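Local coordinates for protein aminopeptidase (Aneurinibacillus sp. AM-1, PDB 5IB9) that probably acts as a zinc-dependent aminopeptidase of the M28 family, removing residues from the N-terminal end of peptide substrates, at residues V323-A328 / I410-R415. Sequence-based numbering, arbitrary orientation.
Sequences VTDLGA and IDYPRR
A tyrosine from the C-terminal tail, Y412, docks against the first turns of helix 322-334 in the M28 peptidase domain, its ring packed on A328 and its hydroxyl hydrogen-bonded to T324 and D325. CB of A328 makes a CH-pi contact over one face of the Y412 ring, 3.5 Å from the centroid and 16° off the normal, while standing closest to CD1 of Y412 at 3.4 Å. The CB of Y412 already points at the helix, and CG, set between the backbone N and the carbonyl carbon (chi1 57°), comes to 3.5 Å from CB of A328. At the far edge OH is gripped twice, near the ring plane. Y412 OH accepts a hydrogen bond from T324 OG1 at 2.7 Å and donates one of the same length to D325 OD1, met on the anti side and somewhat out of the plane of a carboxylate turned 87° to the ring. Beside the ring, I410 brings CD1 to 3.1 Å from the carbonyl O of A328, a tight approach. K320 makes a cation-pi contact with the Y412 ring, and backbone hydrogen bonds of P413 and R415 with Y340 tie the tail to strand 340-342. A phenylalanine in place of Y412 could still lie against A328 but would probably leave T324 OG1 and D325 OD1 without this shared partner. Donating to a carboxylate is likely to polarise the tyrosine O-H and strengthen OH as an acceptor for T324, making the two bonds cooperative.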
ATOM      1  N   VAL A 323      13.824  -0.922  23.176  1.00 10.30           N
ATOM      2  CA  VAL A 323      14.719   0.106  22.583  1.00  9.36           C
ATOM      3  C   VAL A 323      14.982   1.202  23.650  1.00 10.74           C
ATOM      4  O   VAL A 323      16.117   1.710  23.760  1.00 10.97           O
ATOM      5  CB  VAL A 323      14.030   0.726  21.340  1.00 10.02           C
ATOM      6  CG1 VAL A 323      14.842   1.936  20.773  1.00 10.47           C
ATOM      7  CG2 VAL A 323      13.963  -0.299  20.240  1.00 10.95           C
ATOM      8  N   THR A 324      13.955   1.652  24.366  1.00  9.02           N
ATOM      9  CA  THR A 324      14.223   2.676  25.387  1.00 11.11           C
ATOM     10  C   THR A 324      15.056   2.075  26.521  1.00 10.86           C
ATOM     11  O   THR A 324      15.893   2.823  27.124  1.00 10.69           O
ATOM     12  CB  THR A 324      13.002   3.399  25.964  1.00 10.96           C
ATOM     13  OG1 THR A 324      12.188   2.426  26.682  1.00 11.35           O
ATOM     14  CG2 THR A 324      12.209   4.027  24.837  1.00 13.49           C
ATOM     15  N   ASP A 325      14.922   0.778  26.823  1.00 11.68           N
ATOM     16  CA  ASP A 325      15.812   0.184  27.846  1.00 13.14           C
ATOM     17  C   ASP A 325      17.271   0.218  27.421  1.00 11.93           C
ATOM     18  O   ASP A 325      18.189   0.488  28.234  1.00 11.92           O
ATOM     19  CB  ASP A 325      15.386  -1.269  28.143  1.00 12.30           C
ATOM     20  CG  ASP A 325      14.114  -1.380  28.891  1.00 18.94           C
ATOM     21  OD1 ASP A 325      13.637  -0.448  29.517  1.00 15.71           O
ATOM     22  OD2 ASP A 325      13.571  -2.530  28.878  1.00 18.72           O
ATOM     23  N   LEU A 326      17.538  -0.088  26.126  1.00 11.73           N
ATOM     24  CA  LEU A 326      18.931  -0.137  25.635  1.00 11.37           C
ATOM     25  C   LEU A 326      19.476   1.323  25.557  1.00 10.50           C
ATOM     26  O   LEU A 326      20.627   1.519  25.898  1.00 11.85           O
ATOM     27  CB  LEU A 326      19.009  -0.764  24.237  1.00 11.71           C
ATOM     28  CG  LEU A 326      18.864  -2.299  24.264  1.00 13.03           C
ATOM     29  CD1 LEU A 326      18.503  -2.792  22.783  1.00 11.83           C
ATOM     30  CD2 LEU A 326      20.085  -3.053  24.937  1.00 12.72           C
ATOM     31  N   GLY A 327      18.615   2.292  25.127  1.00 10.82           N
ATOM     32  CA  GLY A 327      19.045   3.693  25.020  1.00 11.42           C
ATOM     33  C   GLY A 327      19.337   4.208  26.427  1.00 10.66           C
ATOM     34  O   GLY A 327      20.414   4.869  26.597  1.00 11.55           O
ATOM     35  N   ALA A 328      18.495   3.856  27.408  1.00 10.27           N
ATOM     36  CA  ALA A 328      18.746   4.315  28.774  1.00 11.43           C
ATOM     37  C   ALA A 328      19.952   3.673  29.318  1.00 12.27           C
ATOM     38  O   ALA A 328      20.750   4.355  30.028  1.00 12.01           O
ATOM     39  CB  ALA A 328      17.547   4.051  29.696  1.00 13.14           C
ATOM     40  N   ILE A 410      17.608  -0.467  35.190  1.00 26.30           N
ATOM     41  CA  ILE A 410      17.992   0.942  35.263  1.00 29.49           C
ATOM     42  C   ILE A 410      16.698   1.754  35.315  1.00 27.35           C
ATOM     43  O   ILE A 410      15.776   1.499  34.534  1.00 27.84           O
ATOM     44  CB  ILE A 410      18.828   1.293  33.958  1.00 29.54           C
ATOM     45  CG1 ILE A 410      19.026   2.789  33.707  1.00 32.16           C
ATOM     46  CG2 ILE A 410      18.103   0.799  32.731  1.00 32.10           C
ATOM     47  CD1 ILE A 410      20.057   3.060  32.733  1.00 38.03           C
ATOM     48  N   ASP A 411      16.602   2.693  36.239  1.00 26.75           N
ATOM     49  CA  ASP A 411      15.448   3.579  36.274  1.00 25.99           C
ATOM     50  C   ASP A 411      15.757   4.716  35.333  1.00 22.05           C
ATOM     51  O   ASP A 411      16.896   5.200  35.199  1.00 22.53           O
ATOM     52  CB  ASP A 411      15.188   4.211  37.659  1.00 29.03           C
ATOM     53  CG  ASP A 411      14.930   3.176  38.736  1.00 36.29           C
ATOM     54  OD1 ASP A 411      13.769   2.998  39.179  1.00 44.95           O
ATOM     55  OD2 ASP A 411      15.925   2.532  39.141  1.00 44.74           O
ATOM     56  N   TYR A 412      14.742   5.153  34.644  1.00 18.50           N
ATOM     57  CA  TYR A 412      14.853   6.376  33.952  1.00 15.30           C
ATOM     58  C   TYR A 412      13.465   6.969  33.844  1.00 15.39           C
ATOM     59  O   TYR A 412      12.500   6.209  33.775  1.00 18.43           O
ATOM     60  CB  TYR A 412      15.558   6.080  32.570  1.00 16.24           C
ATOM     61  CG  TYR A 412      14.851   5.027  31.677  1.00 13.39           C
ATOM     62  CD1 TYR A 412      15.032   3.656  31.925  1.00 14.97           C
ATOM     63  CD2 TYR A 412      14.086   5.409  30.591  1.00 15.15           C
ATOM     64  CE1 TYR A 412      14.483   2.661  31.066  1.00 13.88           C
ATOM     65  CE2 TYR A 412      13.488   4.397  29.736  1.00 16.65           C
ATOM     66  CZ  TYR A 412      13.731   3.108  29.971  1.00 13.20           C
ATOM     67  OH  TYR A 412      13.128   2.156  29.161  1.00 15.02           O
ATOM     68  N   PRO A 413      13.320   8.308  33.797  1.00 15.81           N
ATOM     69  CA  PRO A 413      12.030   8.984  34.012  1.00 17.43           C
ATOM     70  C   PRO A 413      11.264   9.263  32.775  1.00 19.41           C
ATOM     71  O   PRO A 413      11.868   9.381  31.702  1.00 17.63           O
ATOM     72  CB  PRO A 413      12.461  10.323  34.605  1.00 18.47           C
ATOM     73  CG  PRO A 413      13.778  10.638  33.903  1.00 19.54           C
ATOM     74  CD  PRO A 413      14.437   9.299  33.850  1.00 18.37           C
ATOM     75  N   ARG A 414       9.940   9.316  32.887  1.00 20.71           N
ATOM     76  CA  ARG A 414       9.115   9.814  31.846  1.00 23.80           C
ATOM     77  C   ARG A 414       9.081  11.289  31.940  1.00 27.08           C
ATOM     78  O   ARG A 414       8.928  11.840  33.041  1.00 27.47           O
ATOM     79  CB  ARG A 414       7.702   9.241  32.002  1.00 23.70           C
ATOM     80  CG  ARG A 414       6.737   9.429  30.805  1.00 27.24           C
ATOM     81  CD  ARG A 414       5.637   8.335  30.987  1.00 32.55           C
ATOM     82  NE  ARG A 414       4.590   8.269  29.960  1.00 35.74           N
ATOM     83  CZ  ARG A 414       3.839   9.295  29.583  1.00 36.27           C
ATOM     84  NH1 ARG A 414       4.057  10.503  30.106  1.00 41.83           N
ATOM     85  NH2 ARG A 414       2.871   9.129  28.674  1.00 33.35           N
ATOM     86  N   ARG A 415       9.225  11.970  30.810  1.00 28.29           N
ATOM     87  CA  ARG A 415       9.229  13.423  30.787  1.00 34.37           C
ATOM     88  C   ARG A 415       8.284  13.927  29.734  1.00 35.97           C
ATOM     89  O   ARG A 415       8.270  13.396  28.625  1.00 35.90           O
ATOM     90  CB  ARG A 415      10.627  13.987  30.618  1.00 34.82           C
ATOM     91  CG  ARG A 415      11.268  14.150  31.996  1.00 40.24           C
ATOM     92  CD  ARG A 415      12.592  14.885  32.032  1.00 44.97           C
ATOM     93  NE  ARG A 415      13.410  14.361  33.146  1.00 48.18           N
ATOM     94  CZ  ARG A 415      14.733  14.531  33.245  1.00 51.89           C
ATOM     95  NH1 ARG A 415      15.368  15.216  32.297  1.00 53.44           N
ATOM     96  NH2 ARG A 415      15.431  14.031  34.278  1.00 52.35           N
TER